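Local coordinates for B12-binding domain-containing protein (Kitasatospora setae, PDB 6WTF) that probably methylates C2 of the tryptophan ring, using a cobalamin cofactor together with a [4Fe-4S] cluster and S-adenosylmethionine, at residues Y75-R80 and F407-R412; G435-T440 and C475-G480. All coordinates share one frame; numbering follows the deposited sequence.

Contact 1 of 2, residues Y75-R80 and F407-R412; sequences YAFEQR and FSLGLR. With SA8 (S-5'-azamethionine-5'-deoxyadenosine), chain E.
The ring of Phe77 meets Leu409 at its edge and in its plane, where CZ of Phe77 lies 3.5 Å from CD2 of Leu409. With chi1 at 172°, the Leu409 side chain swings away from its own N, bringing CG to that edge. The same ring also touches Phe477 and His496, and Val499 of helix 497-505 packs on it. On the Tyr75 ring, one face carries a water over its centre, and the edge is turned to Ser408, with CE1 of Tyr75 4.4 Å from OG of Ser408. A second water, in the ring plane, donates to both Tyr75 OH and Phe407 O; the hydroxyl is also hydrogen-bonded to Asp526. No direct hydrogen bond joins the two segments. The water over the Tyr75 ring links Phe77 N to Leu409 O, and another links Ala76 N to Gly410 O, both accepting from the amide and donating to the carbonyl. Beside these bridges the methyl of Ala76 packs on bare backbone, CB lying 3.5 Å from C of Gly410. A side chain on Gly410 would collide with that methyl. The bent chain of Arg412 passes its CG within 4.2 Å of Ala76 CA and carries the guanidinium to a salt bridge with Asp72. The backbone of Arg412 reads the adenine of the bound azamethionine analogue: its N donates to N1 over 3.2 Å, nearly straight at 163°, and its O accepts from N6 at 3.0 Å. A strand backbone pairing with the adenine N1 and N6 edge fits the radical SAM barrel, here meeting a B12-domain loop whose Tyr75 side chain lies about 5 Å from both cobalamin and tryptophan.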
ATOM      1  N   TYR A  75       4.852   5.570   8.917  1.00 19.53           N
ATOM      2  CA  TYR A  75       5.862   5.148   9.880  1.00 18.87           C
ATOM      3  C   TYR A  75       5.802   6.123  11.050  1.00 20.90           C
ATOM      4  O   TYR A  75       6.192   7.288  10.914  1.00 21.53           O
ATOM      5  CB  TYR A  75       7.256   5.112   9.248  1.00 20.48           C
ATOM      6  CG  TYR A  75       8.233   4.240  10.006  1.00 21.80           C
ATOM      7  CD1 TYR A  75       8.080   2.862  10.043  1.00 20.65           C
ATOM      8  CD2 TYR A  75       9.304   4.799  10.692  1.00 21.66           C
ATOM      9  CE1 TYR A  75       8.964   2.059  10.745  1.00 23.02           C
ATOM     10  CE2 TYR A  75      10.196   4.009  11.388  1.00 23.40           C
ATOM     11  CZ  TYR A  75      10.022   2.638  11.413  1.00 24.71           C
ATOM     12  OH  TYR A  75      10.911   1.846  12.105  1.00 24.44           O
ATOM     13  N   ALA A  76       5.317   5.638  12.197  1.00 19.94           N
ATOM     14  CA  ALA A  76       4.921   6.524  13.289  1.00 21.03           C
ATOM     15  C   ALA A  76       6.057   7.440  13.736  1.00 21.70           C
ATOM     16  O   ALA A  76       5.816   8.592  14.110  1.00 22.52           O
ATOM     17  CB  ALA A  76       4.406   5.697  14.469  1.00 22.79           C
ATOM     18  N   PHE A  77       7.297   6.948  13.728  1.00 21.67           N
ATOM     19  CA  PHE A  77       8.409   7.777  14.180  1.00 22.06           C
ATOM     20  C   PHE A  77       8.849   8.802  13.147  1.00 23.52           C
ATOM     21  O   PHE A  77       9.577   9.737  13.499  1.00 27.04           O
ATOM     22  CB  PHE A  77       9.612   6.914  14.570  1.00 24.48           C
ATOM     23  CG  PHE A  77       9.481   6.285  15.924  1.00 26.81           C
ATOM     24  CD1 PHE A  77       9.241   7.070  17.042  1.00 27.74           C
ATOM     25  CD2 PHE A  77       9.606   4.921  16.082  1.00 25.18           C
ATOM     26  CE1 PHE A  77       9.119   6.502  18.291  1.00 30.33           C
ATOM     27  CE2 PHE A  77       9.488   4.345  17.328  1.00 29.78           C
ATOM     28  CZ  PHE A  77       9.244   5.136  18.434  1.00 29.96           C
ATOM     29  N   GLU A  78       8.437   8.657  11.890  1.00 21.19           N
ATOM     30  CA  GLU A  78       8.914   9.548  10.839  1.00 20.86           C
ATOM     31  C   GLU A  78       7.910  10.643  10.504  1.00 18.85           C
ATOM     32  O   GLU A  78       8.276  11.820  10.479  1.00 20.90           O
ATOM     33  CB  GLU A  78       9.264   8.739   9.579  1.00 19.71           C
ATOM     34  CG  GLU A  78       9.763   9.570   8.398  1.00 17.78           C
ATOM     35  CD  GLU A  78       9.985   8.726   7.150  1.00 21.58           C
ATOM     36  OE1 GLU A  78       9.190   7.793   6.909  1.00 19.93           O
ATOM     37  OE2 GLU A  78      10.967   8.982   6.419  1.00 23.12           O
ATOM     38  N   GLN A  79       6.647  10.279  10.290  1.00 18.86           N
ATOM     39  CA  GLN A  79       5.575  11.222   9.977  1.00 20.03           C
ATOM     40  C   GLN A  79       5.985  12.140   8.826  1.00 20.80           C
ATOM     41  O   GLN A  79       6.039  13.366   8.940  1.00 18.48           O
ATOM     42  CB  GLN A  79       5.154  12.012  11.220  1.00 20.33           C
ATOM     43  CG  GLN A  79       4.516  11.124  12.269  1.00 19.18           C
ATOM     44  CD  GLN A  79       4.239  11.830  13.578  1.00 22.15           C
ATOM     45  OE1 GLN A  79       3.971  13.030  13.611  1.00 21.34           O
ATOM     46  NE2 GLN A  79       4.298  11.078  14.674  1.00 21.83           N
ATOM     47  N   ARG A  80       6.288  11.499   7.699  1.00 18.63           N
ATOM     48  CA  ARG A  80       6.693  12.191   6.489  1.00 18.40           C
ATOM     49  C   ARG A  80       5.522  12.180   5.521  1.00 19.07           C
ATOM     50  O   ARG A  80       5.220  11.122   4.950  1.00 17.64           O
ATOM     51  CB  ARG A  80       7.915  11.516   5.869  1.00 17.79           C
ATOM     52  CG  ARG A  80       8.270  11.972   4.463  1.00 19.21           C
ATOM     53  CD  ARG A  80       9.623  11.402   4.027  1.00 22.11           C
ATOM     54  NE  ARG A  80      10.011  11.870   2.696  1.00 26.73           N
ATOM     55  CZ  ARG A  80      10.355  11.086   1.677  1.00 26.13           C
ATOM     56  NH1 ARG A  80      10.405   9.765   1.815  1.00 24.37           N
ATOM     57  NH2 ARG A  80      10.679  11.636   0.519  1.00 25.70           N
ATOM     58  N   PHE A 407      10.414  -5.305  13.262  1.00 17.61           N
ATOM     59  CA  PHE A 407       9.795  -4.738  14.458  1.00 18.42           C
ATOM     60  C   PHE A 407       9.480  -3.268  14.215  1.00 21.05           C
ATOM     61  O   PHE A 407      10.392  -2.448  14.071  1.00 21.39           O
ATOM     62  CB  PHE A 407      10.704  -4.894  15.675  1.00 20.11           C
ATOM     63  CG  PHE A 407      10.973  -6.320  16.058  1.00 19.24           C
ATOM     64  CD1 PHE A 407      10.014  -7.062  16.726  1.00 20.03           C
ATOM     65  CD2 PHE A 407      12.191  -6.913  15.767  1.00 18.53           C
ATOM     66  CE1 PHE A 407      10.267  -8.373  17.092  1.00 20.77           C
ATOM     67  CE2 PHE A 407      12.448  -8.218  16.132  1.00 19.37           C
ATOM     68  CZ  PHE A 407      11.488  -8.949  16.791  1.00 19.09           C
ATOM     69  N   SER A 408       8.191  -2.935  14.181  1.00 17.63           N
ATOM     70  CA  SER A 408       7.741  -1.556  14.076  1.00 21.32           C
ATOM     71  C   SER A 408       7.086  -1.131  15.386  1.00 21.74           C
ATOM     72  O   SER A 408       6.562  -1.958  16.135  1.00 20.90           O
ATOM     73  CB  SER A 408       6.766  -1.387  12.909  1.00 21.78           C
ATOM     74  OG  SER A 408       7.324  -1.926  11.719  1.00 21.94           O
ATOM     75  N   LEU A 409       7.109   0.173  15.653  1.00 22.29           N
ATOM     76  CA  LEU A 409       6.699   0.702  16.953  1.00 23.18           C
ATOM     77  C   LEU A 409       5.868   1.962  16.742  1.00 21.32           C
ATOM     78  O   LEU A 409       6.387   2.982  16.280  1.00 20.77           O
ATOM     79  CB  LEU A 409       7.920   0.993  17.828  1.00 23.80           C
ATOM     80  CG  LEU A 409       7.693   1.718  19.158  1.00 27.99           C
ATOM     81  CD1 LEU A 409       6.720   0.957  20.030  1.00 23.36           C
ATOM     82  CD2 LEU A 409       9.016   1.927  19.887  1.00 32.36           C
ATOM     83  N   GLY A 410       4.594   1.896  17.085  1.00 20.79           N
ATOM     84  CA  GLY A 410       3.720   3.040  16.940  1.00 20.58           C
ATOM     85  C   GLY A 410       2.760   2.879  15.774  1.00 20.98           C
ATOM     86  O   GLY A 410       3.090   2.299  14.731  1.00 22.22           O
ATOM     87  N   LEU A 411       1.567   3.444  15.937  1.00 20.86           N
ATOM     88  CA  LEU A 411       0.476   3.269  14.990  1.00 21.89           C
ATOM     89  C   LEU A 411       0.072   4.617  14.409  1.00 23.14           C
ATOM     90  O   LEU A 411      -0.183   5.568  15.155  1.00 20.19           O
ATOM     91  CB  LEU A 411      -0.728   2.618  15.670  1.00 20.25           C
ATOM     92  CG  LEU A 411      -1.964   2.522  14.780  1.00 20.77           C
ATOM     93  CD1 LEU A 411      -1.762   1.428  13.742  1.00 19.47           C
ATOM     94  CD2 LEU A 411      -3.225   2.283  15.606  1.00 20.99           C
ATOM     95  N   ARG A 412       0.004   4.690  13.082  1.00 20.43           N
ATOM     96  CA  ARG A 412      -0.547   5.861  12.416  1.00 18.80           C
ATOM     97  C   ARG A 412      -2.065   5.743  12.347  1.00 19.06           C
ATOM     98  O   ARG A 412      -2.597   4.710  11.929  1.00 19.52           O
ATOM     99  CB  ARG A 412       0.045   6.009  11.015  1.00 20.23           C
ATOM    100  CG  ARG A 412       1.405   6.685  10.999  1.00 19.48           C
ATOM    101  CD  ARG A 412       1.238   8.185  10.853  1.00 19.25           C
ATOM    102  NE  ARG A 412       0.636   8.527   9.570  1.00 22.72           N
ATOM    103  CZ  ARG A 412      -0.539   9.133   9.434  1.00 22.14           C
ATOM    104  NH1 ARG A 412      -1.249   9.474  10.507  1.00 21.90           N
ATOM    105  NH2 ARG A 412      -1.004   9.399   8.224  1.00 21.86           N
TER
HETATM  106  N   SA8 E 803      -1.814  -5.843   3.067  1.00 20.39           N
HETATM  107  CA  SA8 E 803      -1.075  -5.486   4.291  1.00 20.84           C
HETATM  108  C   SA8 E 803      -0.323  -4.176   4.090  1.00 18.85           C
HETATM  109  O   SA8 E 803      -0.257  -3.472   5.176  1.00 14.44           O
HETATM  110  OXT SA8 E 803       0.156  -3.839   3.018  1.00 21.96           O
HETATM  111  CB  SA8 E 803      -0.087  -6.615   4.729  1.00 20.89           C
HETATM  112  CG  SA8 E 803       0.168  -6.607   6.230  1.00 17.77           C
HETATM  113  ND  SA8 E 803       1.072  -5.541   6.669  1.00 20.36           N
HETATM  114  CE  SA8 E 803       2.382  -5.674   6.022  1.00 22.18           C
HETATM  115  C5' SA8 E 803       1.138  -5.453   8.125  1.00 19.94           C
HETATM  116  C4' SA8 E 803       2.116  -4.403   8.617  1.00 19.08           C
HETATM  117  O4' SA8 E 803       1.809  -3.127   8.017  1.00 19.82           O
HETATM  118  C3' SA8 E 803       2.006  -4.135  10.111  1.00 19.83           C
HETATM  119  O3' SA8 E 803       2.728  -5.103  10.863  1.00 17.14           O
HETATM  120  C2' SA8 E 803       2.624  -2.739  10.225  1.00 19.88           C
HETATM  121  O2' SA8 E 803       4.043  -2.807  10.307  1.00 21.27           O
HETATM  122  C1' SA8 E 803       2.194  -2.085   8.899  1.00 18.29           C
HETATM  123  N9  SA8 E 803       1.083  -1.145   9.022  1.00 19.48           N
HETATM  124  C8  SA8 E 803      -0.146  -1.227   8.423  1.00 15.80           C
HETATM  125  N7  SA8 E 803      -0.959  -0.246   8.736  1.00 16.69           N
HETATM  126  C5  SA8 E 803      -0.211   0.539   9.601  1.00 18.01           C
HETATM  127  C6  SA8 E 803      -0.495   1.739  10.285  1.00 20.12           C
HETATM  128  N6  SA8 E 803      -1.680   2.360  10.244  1.00 18.86           N
HETATM  129  N1  SA8 E 803       0.489   2.277  11.041  1.00 20.12           N
HETATM  130  C2  SA8 E 803       1.664   1.645  11.114  1.00 19.01           C
HETATM  131  N3  SA8 E 803       2.039   0.506  10.529  1.00 19.01           N
HETATM  132  C4  SA8 E 803       1.053  -0.001   9.780  1.00 18.48           C
HETATM  133  O   HOH W   1      11.352  -0.580  12.117  1.00 24.30           O
HETATM  134  O   HOH W   2       5.060   2.892  12.675  1.00 22.94           O
HETATM  135  O   HOH W   3       7.119   3.941  13.786  1.00 19.41           O

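Contact 2 of 2, residues G435-T440 and C475-G480; sequences GLQSNT and CYFSPG
Cys475 opens the pairing with Gln437 as an antiparallel hydrogen-bonded pair: Cys475 N donates to Gln437 O over 2.7 Å at 169°, and Gln437 N returns a more bent bond to Cys475 O. CB of Cys475 also lies 3.7 Å from OE1 of Gln437 on the shared face of the sheet. Tyr476, in the non-hydrogen-bonded pair with Leu436, projects to the other face, where Met419 and Ile423 of helix 418-427 touch it. A chi1 of 178° carries the Tyr476 ring alongside Gly435, with CE1 3.8 Å from Gly435 CA. A side chain on Gly435 would run into that ring. The CA of Tyr476 makes a CA-H...O contact with Gly435 O, the same oxygen that accepts from Phe477 N at 2.9 Å. Phe477 then turns its ring edge to Gln437: CE1 lies 3.6 Å from OE1, near the ring plane, and the amide and ring planes are almost perpendicular, 86° apart. The Phe477 ring stacks on Trp495. The amide of Gln437 is held at both ends, NE2 donating to Asn439 OD1 at 2.6 Å and OE1 accepting from Gln79 NE2. An alanine in place of Gln437 would remove that amide and is likely to leave Gln79 NE2 and Asn439 OD1 each short of a partner, with a gap beside the Phe477 edge. Further on, Pro479 closes the contact, its CG 3.7 Å from Gly435 N. The whole is a short two-stranded antiparallel pairing at the margin of the mixed radical SAM sheet, strand 436-437 joining through 475-476, which in turn lies antiparallel to strand 404-412.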
ATOM      1  N   GLY A 435      -2.391   8.380  24.722  1.00 20.46           N
ATOM      2  CA  GLY A 435      -1.657   7.750  23.647  1.00 21.80           C
ATOM      3  C   GLY A 435      -1.599   8.540  22.354  1.00 23.59           C
ATOM      4  O   GLY A 435      -0.810   8.187  21.469  1.00 22.74           O
ATOM      5  N   LEU A 436      -2.406   9.589  22.216  1.00 22.16           N
ATOM      6  CA  LEU A 436      -2.380  10.412  21.014  1.00 20.90           C
ATOM      7  C   LEU A 436      -1.037  11.118  20.894  1.00 22.08           C
ATOM      8  O   LEU A 436      -0.508  11.643  21.874  1.00 24.19           O
ATOM      9  CB  LEU A 436      -3.516  11.432  21.053  1.00 24.93           C
ATOM     10  CG  LEU A 436      -4.362  11.594  19.792  1.00 29.33           C
ATOM     11  CD1 LEU A 436      -4.615  10.247  19.160  1.00 27.91           C
ATOM     12  CD2 LEU A 436      -5.679  12.265  20.130  1.00 28.65           C
ATOM     13  N   GLN A 437      -0.469  11.109  19.692  1.00 21.39           N
ATOM     14  CA  GLN A 437       0.829  11.730  19.496  1.00 18.81           C
ATOM     15  C   GLN A 437       0.914  12.320  18.096  1.00 23.43           C
ATOM     16  O   GLN A 437       0.277  11.834  17.153  1.00 23.36           O
ATOM     17  CB  GLN A 437       1.960  10.719  19.732  1.00 20.62           C
ATOM     18  CG  GLN A 437       3.360  11.316  19.793  1.00 20.72           C
ATOM     19  CD  GLN A 437       3.994  11.444  18.411  1.00 20.09           C
ATOM     20  OE1 GLN A 437       3.486  10.903  17.434  1.00 17.73           O
ATOM     21  NE2 GLN A 437       5.111  12.151  18.334  1.00 19.39           N
ATOM     22  N   SER A 438       1.705  13.383  17.979  1.00 21.82           N
ATOM     23  CA  SER A 438       2.117  13.909  16.689  1.00 22.21           C
ATOM     24  C   SER A 438       3.379  14.734  16.893  1.00 23.16           C
ATOM     25  O   SER A 438       3.484  15.482  17.866  1.00 19.73           O
ATOM     26  CB  SER A 438       1.023  14.760  16.043  1.00 23.55           C
ATOM     27  OG  SER A 438       1.370  15.069  14.708  1.00 21.85           O
ATOM     28  N   ASN A 439       4.342  14.571  15.985  1.00 24.08           N
ATOM     29  CA  ASN A 439       5.607  15.284  16.122  1.00 25.71           C
ATOM     30  C   ASN A 439       5.459  16.785  15.893  1.00 25.38           C
ATOM     31  O   ASN A 439       6.354  17.546  16.271  1.00 27.44           O
ATOM     32  CB  ASN A 439       6.647  14.717  15.149  1.00 23.12           C
ATOM     33  CG  ASN A 439       6.928  13.240  15.379  1.00 26.03           C
ATOM     34  OD1 ASN A 439       6.800  12.731  16.494  1.00 24.13           O
ATOM     35  ND2 ASN A 439       7.341  12.550  14.322  1.00 26.69           N
ATOM     36  N   THR A 440       4.359  17.229  15.279  1.00 25.35           N
ATOM     37  CA  THR A 440       4.142  18.642  14.988  1.00 26.38           C
ATOM     38  C   THR A 440       2.939  19.215  15.733  1.00 29.30           C
ATOM     39  O   THR A 440       2.371  20.218  15.297  1.00 29.06           O
ATOM     40  CB  THR A 440       3.971  18.868  13.484  1.00 25.03           C
ATOM     41  OG1 THR A 440       2.924  18.023  12.990  1.00 31.19           O
ATOM     42  CG2 THR A 440       5.261  18.558  12.739  1.00 23.87           C
ATOM     43  N   CYS A 475      -0.696   9.933  15.539  1.00 20.80           N
ATOM     44  CA  CYS A 475      -0.287   8.578  15.870  1.00 19.98           C
ATOM     45  C   CYS A 475      -0.820   8.165  17.238  1.00 23.03           C
ATOM     46  O   CYS A 475      -1.235   8.995  18.054  1.00 22.02           O
ATOM     47  CB  CYS A 475       1.242   8.438  15.847  1.00 20.35           C
ATOM     48  SG  CYS A 475       1.976   8.797  14.235  1.00 22.16           S
ATOM     49  N   TYR A 476      -0.811   6.857  17.477  1.00 23.02           N
ATOM     50  CA  TYR A 476      -1.084   6.299  18.793  1.00 23.04           C
ATOM     51  C   TYR A 476       0.133   5.512  19.258  1.00 24.05           C
ATOM     52  O   TYR A 476       0.695   4.717  18.495  1.00 24.90           O
ATOM     53  CB  TYR A 476      -2.331   5.409  18.787  1.00 22.50           C
ATOM     54  CG  TYR A 476      -2.622   4.767  20.127  1.00 22.94           C
ATOM     55  CD1 TYR A 476      -3.373   5.428  21.092  1.00 22.20           C
ATOM     56  CD2 TYR A 476      -2.146   3.495  20.427  1.00 23.62           C
ATOM     57  CE1 TYR A 476      -3.641   4.838  22.319  1.00 23.71           C
ATOM     58  CE2 TYR A 476      -2.403   2.898  21.648  1.00 20.98           C
ATOM     59  CZ  TYR A 476      -3.152   3.572  22.590  1.00 23.98           C
ATOM     60  OH  TYR A 476      -3.404   2.976  23.804  1.00 18.99           O
ATOM     61  N   PHE A 477       0.555   5.772  20.495  1.00 21.74           N
ATOM     62  CA  PHE A 477       1.568   4.994  21.192  1.00 21.13           C
ATOM     63  C   PHE A 477       1.002   4.601  22.546  1.00 22.17           C
ATOM     64  O   PHE A 477       0.503   5.459  23.281  1.00 22.85           O
ATOM     65  CB  PHE A 477       2.857   5.792  21.391  1.00 23.40           C
ATOM     66  CG  PHE A 477       3.619   6.065  20.127  1.00 25.55           C
ATOM     67  CD1 PHE A 477       3.288   7.145  19.319  1.00 23.07           C
ATOM     68  CD2 PHE A 477       4.700   5.271  19.770  1.00 22.49           C
ATOM     69  CE1 PHE A 477       4.001   7.408  18.165  1.00 23.85           C
ATOM     70  CE2 PHE A 477       5.420   5.532  18.624  1.00 22.53           C
ATOM     71  CZ  PHE A 477       5.071   6.601  17.817  1.00 20.96           C
ATOM     72  N   SER A 478       1.070   3.322  22.871  1.00 22.38           N
ATOM     73  CA  SER A 478       0.549   2.854  24.145  1.00 21.58           C
ATOM     74  C   SER A 478       1.203   3.598  25.304  1.00 21.87           C
ATOM     75  O   SER A 478       2.437   3.582  25.421  1.00 20.26           O
ATOM     76  CB  SER A 478       0.785   1.360  24.306  1.00 20.60           C
ATOM     77  OG  SER A 478       0.640   1.001  25.666  1.00 21.52           O
ATOM     78  N   PRO A 479       0.429   4.260  26.169  1.00 19.15           N
ATOM     79  CA  PRO A 479       1.030   4.887  27.357  1.00 22.85           C
ATOM     80  C   PRO A 479       1.786   3.901  28.241  1.00 20.92           C
ATOM     81  O   PRO A 479       2.670   4.321  28.999  1.00 20.88           O
ATOM     82  CB  PRO A 479      -0.182   5.490  28.082  1.00 24.23           C
ATOM     83  CG  PRO A 479      -1.198   5.706  26.989  1.00 23.31           C
ATOM     84  CD  PRO A 479      -1.006   4.559  26.043  1.00 19.51           C
ATOM     85  N   GLY A 480       1.488   2.604  28.154  1.00 20.06           N
ATOM     86  CA  GLY A 480       2.260   1.611  28.882  1.00 20.95           C
ATOM     87  C   GLY A 480       3.719   1.546  28.479  1.00 24.89           C
ATOM     88  O   GLY A 480       4.519   0.946  29.208  1.00 23.22           O
TER

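Overall arrangement
From the N terminus, the chain enters the B12-binding fold, and residues 75-80, in the loop between strand 63-67 and helix 83-96, meet strand 404-412 of the radical SAM sheet 327 residues later. Contact 1 thus closes a long loop that holds the later part of the B12-binding fold and most of the radical SAM strands. Contact 2 follows in series, closing a much shorter excursion of 35 residues; the two neither nest nor cross. Their centres are 10 Å apart and they touch: Leu411 O probably accepts from Tyr476 N, and Gln79 OE1 probably accepts from Asn439 N. Strand 475-476 is thereby flanked by 404-412 and 436-437, with the B12-domain loop reaching both contacts.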